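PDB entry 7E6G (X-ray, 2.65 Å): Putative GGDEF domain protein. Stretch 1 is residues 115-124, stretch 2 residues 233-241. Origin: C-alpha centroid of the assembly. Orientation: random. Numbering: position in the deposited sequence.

Stretch 1 115-124: LLERLREENE
Stretch 2 (233-241) GETYSQTVN

The contact is built on one aromatic knob. Residues 115-124 lie wholly within a longer helix, with phi/psi averaging about -68/-37, psi easing to -25° at E121 and E122, while 233-241 approaches as a loop that turns into a helix at Y236 and continues past N241. The two helix axes come no closer than 10.3 Å, and their N-to-C directions differ by 113°, so the second helix crosses the first steeply and meets it mainly through its first turn. In register, L119 and Y236 are nearest, their CA atoms 6.1 Å apart; about 373 Å² is buried, both sides summed.

Y236 covers by far the most surface. Its CA-to-CB bond points toward the first helix, and chi1 of 66° (p) with chi2 of 82° sends the ring obliquely across that helix, into a hole formed by L116, L119, R120 and N123. This i, i+3, i+4, i+7 set is the familiar stripe of one helix face. R120 N lies over one face of the ring, whereas L119 CB and L116 CD2 meet it obliquely. L116 starts sideways, but its m,t rotamer brings CD2 to 3.9 Å from Y236 CE1. Where the chains pass nearest, L119 O is 3.9 Å from Y236 CB, and L119 CB is 4.1 Å from the same atom. At the far end of the ring, Y236 OH sits over one face of the R120 guanidinium, 3.6 Å from R120 NH1, a packing contact rather than a hydrogen bond.

N123, with CA-to-CB also toward its partner, chi1 of -114° (between wells) and chi2 of 44°, brings the polar element. Its ND2 donates a weak hydrogen bond to E234 O, 2.9 Å away with an angle of 129° at the hydrogen. ND2 also lies 3.2 Å from Y236 N, but both are donors and no bond forms. The amide thus reads the backbone just ahead of the helix, while N123 OD1 is satisfied elsewhere in the structure.

L119 extends the apolar patch one turn along the second helix: with chi1 -93° (off) and chi2 154° (t), its CD1 reaches 4.0 Å from V240 CG2, V240 being t.

The entry turn is held locally. E234 is extended (-143/142), T235 (-75/155) occupies the N-cap position without a side-chain capping bond, and T235 N instead donates to Q238 OE1 at 3.0 Å. The design rule is compact: one tyrosine at a helix start, seated in a helical stripe, with an asparagine making one weak hydrogen bond to the preceding loop.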

# COMPACT_ATOMS: atom_id res chain seq x y z
N LEU A 115 -1.34 4.63 -39.50
CA LEU A 115 -2.09 4.12 -40.51
C LEU A 115 -1.70 2.88 -41.00
O LEU A 115 -2.45 2.15 -41.27
CB LEU A 115 -2.19 5.15 -41.56
CG LEU A 115 -3.47 5.72 -41.19
CD1 LEU A 115 -3.51 6.91 -40.33
CD2 LEU A 115 -4.39 5.80 -42.26
N LEU A 116 -0.47 2.68 -41.16
CA LEU A 116 0.11 1.50 -41.55
C LEU A 116 -0.04 0.45 -40.54
O LEU A 116 0.03 -0.63 -40.86
CB LEU A 116 1.51 1.73 -41.81
CG LEU A 116 1.73 2.45 -43.04
CD1 LEU A 116 3.12 2.69 -43.36
CD2 LEU A 116 1.14 1.78 -44.16
N GLU A 117 0.04 0.77 -39.32
CA GLU A 117 -0.11 -0.10 -38.27
C GLU A 117 -1.44 -0.53 -38.14
O GLU A 117 -1.61 -1.57 -37.85
CB GLU A 117 0.48 0.54 -37.10
CG GLU A 117 -0.00 0.23 -35.75
CD GLU A 117 0.62 1.18 -34.81
OE1 GLU A 117 1.79 1.57 -35.00
OE2 GLU A 117 -0.05 1.54 -33.85
N ARG A 118 -2.39 0.30 -38.32
CA ARG A 118 -3.74 -0.05 -38.31
C ARG A 118 -4.13 -0.75 -39.55
O ARG A 118 -4.91 -1.55 -39.54
CB ARG A 118 -4.54 1.10 -37.91
CG ARG A 118 -6.03 0.93 -38.01
CD ARG A 118 -6.72 0.12 -36.96
NE ARG A 118 -8.15 0.29 -37.04
CZ ARG A 118 -8.80 1.14 -36.30
NH1 ARG A 118 -8.16 1.89 -35.48
NH2 ARG A 118 -10.08 1.28 -36.37
N LEU A 119 -3.55 -0.44 -40.63
CA LEU A 119 -3.86 -1.16 -41.87
C LEU A 119 -3.44 -2.62 -41.78
O LEU A 119 -4.17 -3.51 -42.24
CB LEU A 119 -3.19 -0.48 -43.06
CG LEU A 119 -4.03 0.57 -43.81
CD1 LEU A 119 -3.10 1.57 -44.49
CD2 LEU A 119 -5.00 -0.05 -44.82
N ARG A 120 -2.28 -2.88 -41.17
CA ARG A 120 -1.88 -4.26 -40.91
C ARG A 120 -2.92 -4.99 -40.05
O ARG A 120 -3.37 -6.10 -40.39
CB ARG A 120 -0.50 -4.28 -40.24
CG ARG A 120 -0.00 -5.65 -39.85
CD ARG A 120 1.53 -5.73 -39.91
NE ARG A 120 2.02 -6.56 -41.02
CZ ARG A 120 3.13 -6.32 -41.72
NH1 ARG A 120 3.87 -5.25 -41.44
NH2 ARG A 120 3.49 -7.14 -42.71
N GLU A 121 -3.34 -4.37 -38.94
CA GLU A 121 -4.25 -5.13 -38.08
C GLU A 121 -5.65 -5.26 -38.69
O GLU A 121 -6.35 -6.24 -38.42
CB GLU A 121 -4.31 -4.54 -36.66
CG GLU A 121 -4.76 -3.12 -36.53
CD GLU A 121 -4.49 -2.57 -35.13
OE1 GLU A 121 -5.36 -1.86 -34.57
OE2 GLU A 121 -3.39 -2.86 -34.59
N GLU A 122 -6.05 -4.34 -39.57
CA GLU A 122 -7.33 -4.54 -40.24
C GLU A 122 -7.25 -5.56 -41.38
O GLU A 122 -8.23 -6.26 -41.63
CB GLU A 122 -7.87 -3.21 -40.76
CG GLU A 122 -8.39 -2.28 -39.65
CD GLU A 122 -9.53 -2.89 -38.87
OE1 GLU A 122 -10.32 -3.63 -39.48
OE2 GLU A 122 -9.64 -2.62 -37.65
N ASN A 123 -6.14 -5.79 -41.97
CA ASN A 123 -6.02 -6.81 -42.90
C ASN A 123 -6.12 -8.04 -42.22
O ASN A 123 -6.59 -8.88 -42.81
CB ASN A 123 -4.71 -6.88 -43.53
CG ASN A 123 -4.75 -6.59 -44.93
OD1 ASN A 123 -5.31 -5.77 -45.26
ND2 ASN A 123 -4.11 -7.25 -45.70
N GLU A 124 -5.52 -8.22 -41.06
CA GLU A 124 -5.66 -9.46 -40.29
C GLU A 124 -7.11 -9.69 -39.86
O GLU A 124 -7.64 -10.81 -39.99
CB GLU A 124 -4.70 -9.45 -39.10
CG GLU A 124 -3.25 -9.81 -39.49
CD GLU A 124 -2.20 -9.27 -38.51
OE1 GLU A 124 -1.00 -9.21 -38.88
OE2 GLU A 124 -2.57 -8.93 -37.36
N GLY A 233 -7.29 -11.79 -49.16
CA GLY A 233 -6.22 -12.51 -49.82
C GLY A 233 -5.22 -11.60 -50.47
O GLY A 233 -4.54 -12.00 -51.42
N GLU A 234 -5.12 -10.38 -49.98
CA GLU A 234 -4.33 -9.32 -50.59
C GLU A 234 -3.72 -8.52 -49.45
O GLU A 234 -4.34 -8.34 -48.40
CB GLU A 234 -5.23 -8.48 -51.47
CG GLU A 234 -4.74 -7.13 -51.86
CD GLU A 234 -5.81 -6.38 -52.65
OE1 GLU A 234 -5.70 -6.37 -53.91
OE2 GLU A 234 -6.75 -5.82 -52.03
N THR A 235 -2.48 -8.09 -49.64
CA THR A 235 -1.79 -7.34 -48.61
C THR A 235 -2.33 -5.91 -48.55
O THR A 235 -2.86 -5.39 -49.53
CB THR A 235 -0.29 -7.34 -48.87
OG1 THR A 235 0.38 -7.16 -47.62
CG2 THR A 235 0.09 -6.23 -49.85
N TYR A 236 -2.20 -5.28 -47.37
CA TYR A 236 -2.69 -3.91 -47.21
C TYR A 236 -1.99 -2.94 -48.16
O TYR A 236 -2.56 -1.91 -48.54
CB TYR A 236 -2.54 -3.43 -45.76
CG TYR A 236 -1.10 -3.28 -45.27
CD1 TYR A 236 -0.36 -2.13 -45.55
CD2 TYR A 236 -0.49 -4.28 -44.52
CE1 TYR A 236 0.95 -2.01 -45.10
CE2 TYR A 236 0.81 -4.16 -44.07
CZ TYR A 236 1.52 -3.03 -44.36
OH TYR A 236 2.81 -2.91 -43.92
N SER A 237 -0.76 -3.26 -48.58
CA SER A 237 -0.05 -2.39 -49.51
C SER A 237 -0.68 -2.42 -50.89
O SER A 237 -0.71 -1.40 -51.59
CB SER A 237 1.42 -2.79 -49.58
OG SER A 237 2.19 -1.84 -50.31
N GLN A 238 -1.20 -3.57 -51.31
CA GLN A 238 -1.83 -3.65 -52.62
C GLN A 238 -3.18 -2.95 -52.62
O GLN A 238 -3.56 -2.30 -53.61
CB GLN A 238 -1.96 -5.11 -53.05
CG GLN A 238 -0.61 -5.75 -53.32
CD GLN A 238 -0.66 -7.27 -53.24
OE1 GLN A 238 -1.32 -7.85 -52.37
NE2 GLN A 238 0.04 -7.93 -54.16
N THR A 239 -3.90 -3.02 -51.49
CA THR A 239 -5.06 -2.17 -51.28
C THR A 239 -4.70 -0.69 -51.44
O THR A 239 -5.37 0.05 -52.17
CB THR A 239 -5.66 -2.40 -49.90
OG1 THR A 239 -5.65 -3.80 -49.61
CG2 THR A 239 -7.07 -1.87 -49.86
N VAL A 240 -3.68 -0.24 -50.70
CA VAL A 240 -3.27 1.16 -50.82
C VAL A 240 -2.95 1.49 -52.27
O VAL A 240 -3.39 2.52 -52.79
CB VAL A 240 -2.08 1.46 -49.89
CG1 VAL A 240 -1.45 2.80 -50.25
CG2 VAL A 240 -2.53 1.46 -48.43
N ASN A 241 -2.22 0.61 -52.96
CA ASN A 241 -1.86 0.87 -54.35
C ASN A 241 -3.09 1.04 -55.23
O ASN A 241 -3.11 1.90 -56.12
CB ASN A 241 -0.97 -0.26 -54.88
CG ASN A 241 0.49 -0.09 -54.47
OD1 ASN A 241 0.84 0.79 -53.68
ND2 ASN A 241 1.34 -0.95 -55.02